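3-hydroxyacyl-CoA dehydrogenase type-2 (Mycobacterium avium, PDB 3PPI) probably catalyses the NAD-dependent oxidation of 3-hydroxyacyl-CoA to 3-oxoacyl-CoA, as a member of the short-chain dehydrogenase/reductase family. Local coordinates at residues A110-Q122 with E179-K191. Residues are numbered along the deposited sequence; the frame is centred on the assembly and turned at random. Where two conformers were deposited one is given.
Sequences AHGGFGVAQRIVQ and EGQIGQTAYAAAK
Tyr187 and Lys191, spaced as the YxxxK pair of the short-chain dehydrogenases and probably catalytic here, face the loop that follows strand 103-109, each joined to it through one water. A water accepts a hydrogen bond from Lys191 NZ at 2.6 Å and donates one to His111 O; Tyr187 OH and Gly113 O share another. With CG anti to the backbone N (chi1 -171°), the tyrosine ring runs alongside Gly113-Gly115, its CD1 3.7 Å from Gly115 N, while Lys191 CG covers the centre of one face. In this Rossmann fold the loop then runs along the N-terminal end of helix 185-205. Two waters, one accepting from Ala186 N and the other from Tyr187 N in the helix's first turn, both lie within hydrogen-bonding distance of Val116 O. Val116 CG1 meets Ala186 CB at 3.8 Å. The one direct hydrogen bond is Gln118 N to Gly183 O, 3.1 Å, in the carbonyl plane on a lone pair; Gly183 itself sits in a type II turn. Farther along, the Ile120 and Thr185 side chains cross at about a right angle. In one of its two conformers Arg119 lays a guanidinium face over Ile182 CG2, and its NH1 hydrogen-bonds Asp204 O of the second subunit.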
ATOM      1  N   ALA A 110      13.509  -9.462  16.698  1.00 19.71           N
ATOM      2  CA  ALA A 110      13.978  -8.081  16.685  1.00 20.44           C
ATOM      3  C   ALA A 110      15.475  -7.947  16.468  1.00 22.08           C
ATOM      4  O   ALA A 110      16.033  -6.906  16.779  1.00 23.22           O
ATOM      5  CB  ALA A 110      13.571  -7.376  17.994  1.00 19.87           C
ATOM      6  N   HIS A 111      16.130  -8.983  15.951  1.00 23.53           N
ATOM      7  CA  HIS A 111      17.548  -8.869  15.628  1.00 24.98           C
ATOM      8  C   HIS A 111      17.751  -7.784  14.562  1.00 26.76           C
ATOM      9  O   HIS A 111      17.040  -7.736  13.549  1.00 25.04           O
ATOM     10  CB  HIS A 111      18.181 -10.223  15.244  1.00 24.89           C
ATOM     11  CG  HIS A 111      17.517 -10.933  14.107  1.00 23.30           C
ATOM     12  ND1 HIS A 111      16.388 -11.707  14.270  1.00 22.36           N
ATOM     13  CD2 HIS A 111      17.849 -11.027  12.794  1.00 22.23           C
ATOM     14  CE1 HIS A 111      16.036 -12.222  13.104  1.00 21.50           C
ATOM     15  NE2 HIS A 111      16.897 -11.812  12.189  1.00 20.69           N
ATOM     16  N   GLY A 112      18.713  -6.894  14.831  1.00 29.93           N
ATOM     17  CA  GLY A 112      18.878  -5.645  14.081  1.00 31.12           C
ATOM     18  C   GLY A 112      20.219  -5.503  13.376  1.00 33.06           C
ATOM     19  O   GLY A 112      20.876  -6.493  13.032  1.00 33.69           O
ATOM     20  N   GLY A 113      20.620  -4.247  13.176  1.00 34.56           N
ATOM     21  CA  GLY A 113      21.810  -3.905  12.410  1.00 35.96           C
ATOM     22  C   GLY A 113      21.464  -3.395  11.022  1.00 36.22           C
ATOM     23  O   GLY A 113      20.283  -3.248  10.670  1.00 35.21           O
ATOM     24  N   PHE A 114      22.517  -3.134  10.240  1.00 37.53           N
ATOM     25  CA  PHE A 114      22.402  -2.665   8.856  1.00 38.02           C
ATOM     26  C   PHE A 114      22.607  -3.830   7.870  1.00 37.67           C
ATOM     27  O   PHE A 114      23.301  -4.822   8.178  1.00 37.76           O
ATOM     28  CB  PHE A 114      23.490  -1.613   8.539  1.00 39.32           C
ATOM     29  CG  PHE A 114      23.443  -0.364   9.402  1.00 42.30           C
ATOM     30  CD1 PHE A 114      22.246   0.333   9.608  1.00 45.44           C
ATOM     31  CD2 PHE A 114      24.615   0.143   9.972  1.00 45.75           C
ATOM     32  CE1 PHE A 114      22.218   1.500  10.397  1.00 45.46           C
ATOM     33  CE2 PHE A 114      24.590   1.314  10.754  1.00 46.73           C
ATOM     34  CZ  PHE A 114      23.389   1.985  10.958  1.00 46.18           C
ATOM     35  N   GLY A 115      22.030  -3.676   6.681  1.00 36.33           N
ATOM     36  CA  GLY A 115      22.388  -4.501   5.530  1.00 36.39           C
ATOM     37  C   GLY A 115      23.720  -4.036   4.938  1.00 36.40           C
ATOM     38  O   GLY A 115      24.328  -3.076   5.431  1.00 36.62           O
ATOM     39  N   VAL A 116      24.182  -4.726   3.894  1.00 35.53           N
ATOM     40  CA  VAL A 116      25.405  -4.317   3.181  1.00 34.93           C
ATOM     41  C   VAL A 116      25.113  -3.010   2.419  1.00 33.06           C
ATOM     42  O   VAL A 116      24.071  -2.905   1.735  1.00 32.63           O
ATOM     43  CB  VAL A 116      25.889  -5.431   2.206  1.00 35.40           C
ATOM     44  CG1 VAL A 116      24.763  -5.823   1.228  1.00 36.10           C
ATOM     45  CG2 VAL A 116      27.126  -4.985   1.414  1.00 36.50           C
ATOM     46  N   ALA A 117      25.995  -2.021   2.558  1.00 30.77           N
ATOM     47  CA  ALA A 117      25.877  -0.746   1.823  1.00 28.82           C
ATOM     48  C   ALA A 117      26.580  -0.829   0.474  1.00 26.69           C
ATOM     49  O   ALA A 117      27.820  -0.818   0.420  1.00 28.22           O
ATOM     50  CB  ALA A 117      26.465   0.396   2.634  1.00 29.48           C
ATOM     51  N   GLN A 118      25.806  -0.940  -0.603  1.00 22.78           N
ATOM     52  CA  GLN A 118      26.352  -1.011  -1.959  0.50 21.64           C
ATOM     53  C   GLN A 118      25.241  -0.731  -2.968  1.00 20.65           C
ATOM     54  O   GLN A 118      24.122  -1.193  -2.804  1.00 18.72           O
ATOM     55  CB  GLN A 118      26.972  -2.396  -2.235  0.50 21.50           C
ATOM     56  CG  GLN A 118      26.016  -3.589  -2.006  0.50 19.38           C
ATOM     57  CD  GLN A 118      26.634  -4.940  -2.373  0.50 17.74           C
ATOM     58  OE1 GLN A 118      27.794  -5.006  -2.769  0.50 16.37           O
ATOM     59  NE2 GLN A 118      25.847  -6.020  -2.249  0.50 11.36           N
ATOM     60  N   ARG A 119      25.563   0.023  -4.003  1.00 20.31           N
ATOM     61  CA  ARG A 119      24.647   0.312  -5.099  0.50 19.95           C
ATOM     62  C   ARG A 119      24.555  -0.908  -6.015  1.00 19.41           C
ATOM     63  O   ARG A 119      25.519  -1.679  -6.121  1.00 18.70           O
ATOM     64  CB  ARG A 119      25.177   1.490  -5.920  0.50 20.91           C
ATOM     65  CG  ARG A 119      25.467   2.764  -5.114  0.50 22.59           C
ATOM     66  CD  ARG A 119      24.262   3.670  -5.065  0.50 23.84           C
ATOM     67  NE  ARG A 119      23.888   4.101  -6.410  0.50 25.17           N
ATOM     68  CZ  ARG A 119      24.226   5.269  -6.939  0.50 26.19           C
ATOM     69  NH1 ARG A 119      23.855   5.566  -8.175  0.50 26.06           N
ATOM     70  NH2 ARG A 119      24.932   6.137  -6.232  0.50 26.47           N
ATOM     71  N   ILE A 120      23.426  -1.069  -6.691  1.00 17.74           N
ATOM     72  CA  ILE A 120      23.239  -2.154  -7.670  0.50 17.50           C
ATOM     73  C   ILE A 120      24.314  -2.106  -8.731  1.00 18.22           C
ATOM     74  O   ILE A 120      24.897  -3.128  -9.123  1.00 18.14           O
ATOM     75  CB  ILE A 120      21.877  -2.040  -8.386  0.50 16.75           C
ATOM     76  CG1 ILE A 120      20.770  -2.472  -7.447  0.50 15.41           C
ATOM     77  CG2 ILE A 120      21.854  -2.892  -9.657  0.50 15.18           C
ATOM     78  CD1 ILE A 120      19.373  -2.273  -8.029  0.50 14.75           C
ATOM     79  N   VAL A 121      24.568  -0.893  -9.222  1.00 18.67           N
ATOM     80  CA  VAL A 121      25.727  -0.625 -10.054  1.00 19.20           C
ATOM     81  C   VAL A 121      26.611   0.410  -9.317  1.00 20.30           C
ATOM     82  O   VAL A 121      26.161   1.519  -8.981  1.00 20.06           O
ATOM     83  CB  VAL A 121      25.351  -0.118 -11.449  1.00 19.54           C
ATOM     84  CG1 VAL A 121      26.605   0.170 -12.255  1.00 18.74           C
ATOM     85  CG2 VAL A 121      24.466  -1.155 -12.190  1.00 17.89           C
ATOM     86  N   GLN A 122      27.847   0.031  -9.031  1.00 21.02           N
ATOM     87  CA  GLN A 122      28.707   0.831  -8.179  1.00 22.22           C
ATOM     88  C   GLN A 122      29.403   1.886  -9.021  1.00 23.74           C
ATOM     89  O   GLN A 122      29.364   1.817 -10.250  1.00 22.96           O
ATOM     90  CB  GLN A 122      29.714  -0.064  -7.455  1.00 22.74           C
ATOM     91  CG  GLN A 122      29.051  -1.258  -6.762  1.00 24.06           C
ATOM     92  CD  GLN A 122      29.936  -1.897  -5.723  1.00 26.71           C
ATOM     93  OE1 GLN A 122      30.374  -3.037  -5.880  1.00 29.03           O
ATOM     94  NE2 GLN A 122      30.201  -1.167  -4.652  1.00 26.20           N
ATOM     95  N   GLU A 179       9.977   1.966   1.155  1.00 17.26           N
ATOM     96  CA  GLU A 179      10.610   3.201   0.639  1.00 17.86           C
ATOM     97  C   GLU A 179      12.123   3.045   0.638  1.00 17.84           C
ATOM     98  O   GLU A 179      12.823   3.864   1.227  1.00 17.20           O
ATOM     99  CB  GLU A 179      10.283   4.374   1.596  1.00 19.02           C
ATOM    100  CG  GLU A 179       8.874   4.833   1.567  1.00 21.85           C
ATOM    101  CD  GLU A 179       8.231   4.965   2.923  1.00 20.80           C
ATOM    102  OE1 GLU A 179       8.879   5.365   3.923  1.00 20.80           O
ATOM    103  OE2 GLU A 179       7.022   4.672   2.961  1.00 21.42           O
ATOM    104  N   GLY A 180      12.630   1.978   0.021  1.00 18.02           N
ATOM    105  CA  GLY A 180      14.048   1.647   0.110  1.00 18.68           C
ATOM    106  C   GLY A 180      14.944   2.721  -0.471  1.00 19.36           C
ATOM    107  O   GLY A 180      14.563   3.434  -1.400  1.00 18.97           O
ATOM    108  N   GLN A 181      16.140   2.843   0.093  1.00 20.38           N
ATOM    109  CA  GLN A 181      17.022   3.956  -0.232  1.00 21.12           C
ATOM    110  C   GLN A 181      18.172   3.543  -1.107  1.00 20.42           C
ATOM    111  O   GLN A 181      18.460   2.353  -1.242  1.00 20.73           O
ATOM    112  CB  GLN A 181      17.541   4.587   1.044  1.00 21.98           C
ATOM    113  CG  GLN A 181      16.399   5.157   1.893  1.00 23.40           C
ATOM    114  CD  GLN A 181      16.894   5.688   3.201  1.00 25.53           C
ATOM    115  OE1 GLN A 181      17.343   4.917   4.052  1.00 29.77           O
ATOM    116  NE2 GLN A 181      16.856   7.007   3.368  1.00 26.76           N
ATOM    117  N   ILE A 182      18.802   4.548  -1.707  1.00 19.79           N
ATOM    118  CA  ILE A 182      19.970   4.361  -2.545  1.00 19.56           C
ATOM    119  C   ILE A 182      21.066   3.646  -1.751  1.00 19.60           C
ATOM    120  O   ILE A 182      21.383   4.042  -0.652  1.00 19.89           O
ATOM    121  CB  ILE A 182      20.491   5.713  -3.100  1.00 19.94           C
ATOM    122  CG1 ILE A 182      19.489   6.306  -4.098  1.00 20.00           C
ATOM    123  CG2 ILE A 182      21.867   5.529  -3.797  1.00 18.99           C
ATOM    124  CD1 ILE A 182      19.819   7.735  -4.629  1.00 19.56           C
ATOM    125  N   GLY A 183      21.642   2.601  -2.322  1.00 19.34           N
ATOM    126  CA  GLY A 183      22.708   1.837  -1.672  1.00 19.96           C
ATOM    127  C   GLY A 183      22.161   0.785  -0.703  1.00 19.68           C
ATOM    128  O   GLY A 183      22.923   0.017  -0.127  1.00 20.57           O
ATOM    129  N   GLN A 184      20.846   0.726  -0.540  1.00 18.94           N
ATOM    130  CA  GLN A 184      20.251  -0.172   0.440  1.00 18.83           C
ATOM    131  C   GLN A 184      19.198  -1.105  -0.186  1.00 17.20           C
ATOM    132  O   GLN A 184      18.249  -1.508   0.469  1.00 16.81           O
ATOM    133  CB  GLN A 184      19.688   0.634   1.618  1.00 19.85           C
ATOM    134  CG  GLN A 184      20.755   1.469   2.383  1.00 23.23           C
ATOM    135  CD  GLN A 184      21.735   0.634   3.230  1.00 27.17           C
ATOM    136  OE1 GLN A 184      21.400  -0.445   3.732  1.00 30.10           O
ATOM    137  NE2 GLN A 184      22.942   1.160   3.417  1.00 29.61           N
ATOM    138  N   THR A 185      19.422  -1.522  -1.431  1.00 16.08           N
ATOM    139  CA  THR A 185      18.539  -2.491  -2.072  1.00 14.60           C
ATOM    140  C   THR A 185      18.493  -3.843  -1.335  1.00 14.47           C
ATOM    141  O   THR A 185      17.431  -4.472  -1.305  1.00 13.30           O
ATOM    142  CB  THR A 185      18.907  -2.729  -3.556  1.00 15.40           C
ATOM    143  OG1 THR A 185      20.287  -3.107  -3.663  1.00 14.39           O
ATOM    144  CG2 THR A 185      18.641  -1.446  -4.405  1.00 14.50           C
ATOM    145  N   ALA A 186      19.611  -4.289  -0.744  1.00 14.44           N
ATOM    146  CA  ALA A 186      19.628  -5.571  -0.016  1.00 15.17           C
ATOM    147  C   ALA A 186      18.693  -5.522   1.198  1.00 15.41           C
ATOM    148  O   ALA A 186      17.815  -6.378   1.363  1.00 15.26           O
ATOM    149  CB  ALA A 186      21.025  -5.936   0.409  1.00 15.48           C
ATOM    150  N   TYR A 187      18.854  -4.481   2.011  1.00 15.65           N
ATOM    151  CA  TYR A 187      18.016  -4.293   3.218  1.00 15.74           C
ATOM    152  C   TYR A 187      16.542  -4.092   2.850  1.00 14.46           C
ATOM    153  O   TYR A 187      15.654  -4.659   3.482  1.00 14.03           O
ATOM    154  CB  TYR A 187      18.542  -3.101   4.029  1.00 16.17           C
ATOM    155  CG  TYR A 187      17.925  -2.907   5.399  1.00 17.38           C
ATOM    156  CD1 TYR A 187      18.340  -3.682   6.472  1.00 19.17           C
ATOM    157  CD2 TYR A 187      16.973  -1.914   5.627  1.00 17.70           C
ATOM    158  CE1 TYR A 187      17.815  -3.509   7.728  1.00 21.50           C
ATOM    159  CE2 TYR A 187      16.429  -1.718   6.898  1.00 19.65           C
ATOM    160  CZ  TYR A 187      16.863  -2.517   7.950  1.00 22.36           C
ATOM    161  OH  TYR A 187      16.363  -2.371   9.228  1.00 24.34           O
ATOM    162  N   ALA A 188      16.292  -3.328   1.798  1.00 14.23           N
ATOM    163  CA  ALA A 188      14.944  -3.058   1.335  1.00 13.63           C
ATOM    164  C   ALA A 188      14.223  -4.343   0.911  1.00 13.78           C
ATOM    165  O   ALA A 188      13.062  -4.594   1.295  1.00 12.71           O
ATOM    166  CB  ALA A 188      14.986  -2.048   0.147  1.00 14.18           C
ATOM    167  N   ALA A 189      14.915  -5.157   0.127  1.00 13.07           N
ATOM    168  CA  ALA A 189      14.385  -6.462  -0.317  1.00 13.09           C
ATOM    169  C   ALA A 189      14.071  -7.391   0.865  1.00 12.86           C
ATOM    170  O   ALA A 189      12.977  -7.963   0.955  1.00 12.52           O
ATOM    171  CB  ALA A 189      15.378  -7.116  -1.281  1.00 12.59           C
ATOM    172  N   ALA A 190      15.010  -7.491   1.789  1.00 13.09           N
ATOM    173  CA  ALA A 190      14.865  -8.376   2.949  1.00 13.64           C
ATOM    174  C   ALA A 190      13.677  -7.958   3.802  1.00 13.73           C
ATOM    175  O   ALA A 190      12.844  -8.775   4.175  1.00 14.67           O
ATOM    176  CB  ALA A 190      16.130  -8.366   3.768  1.00 13.56           C
ATOM    177  N   LYS A 191      13.567  -6.674   4.059  1.00 13.73           N
ATOM    178  CA  LYS A 191      12.504  -6.167   4.924  1.00 13.43           C
ATOM    179  C   LYS A 191      11.137  -6.164   4.246  1.00 12.49           C
ATOM    180  O   LYS A 191      10.106  -6.395   4.904  1.00 12.14           O
ATOM    181  CB  LYS A 191      12.921  -4.787   5.424  1.00 13.82           C
ATOM    182  CG  LYS A 191      14.185  -4.843   6.343  1.00 14.76           C
ATOM    183  CD  LYS A 191      13.954  -5.732   7.578  1.00 16.84           C
ATOM    184  CE  LYS A 191      14.914  -5.398   8.783  1.00 18.18           C
ATOM    185  NZ  LYS A 191      14.464  -6.039  10.079  1.00 16.48           N
TER
HETATM  186  O   HOH W   1      15.876  -5.529  12.205  1.00 31.35           O
HETATM  187  O   HOH W   2      17.644  -3.491  11.206  1.00 30.51           O
HETATM  188  O   HOH W   3      21.057  -0.988   6.330  1.00 38.77           O
HETATM  189  O   HOH W   4      22.455  -3.044  -0.830  1.00 19.33           O
HETATM  190  O   HOH W   5      21.332  -3.040   2.197  1.00 21.51           O
HETATM  191  O   HOH W   6      21.496  -0.834  -3.520  1.00 18.34           O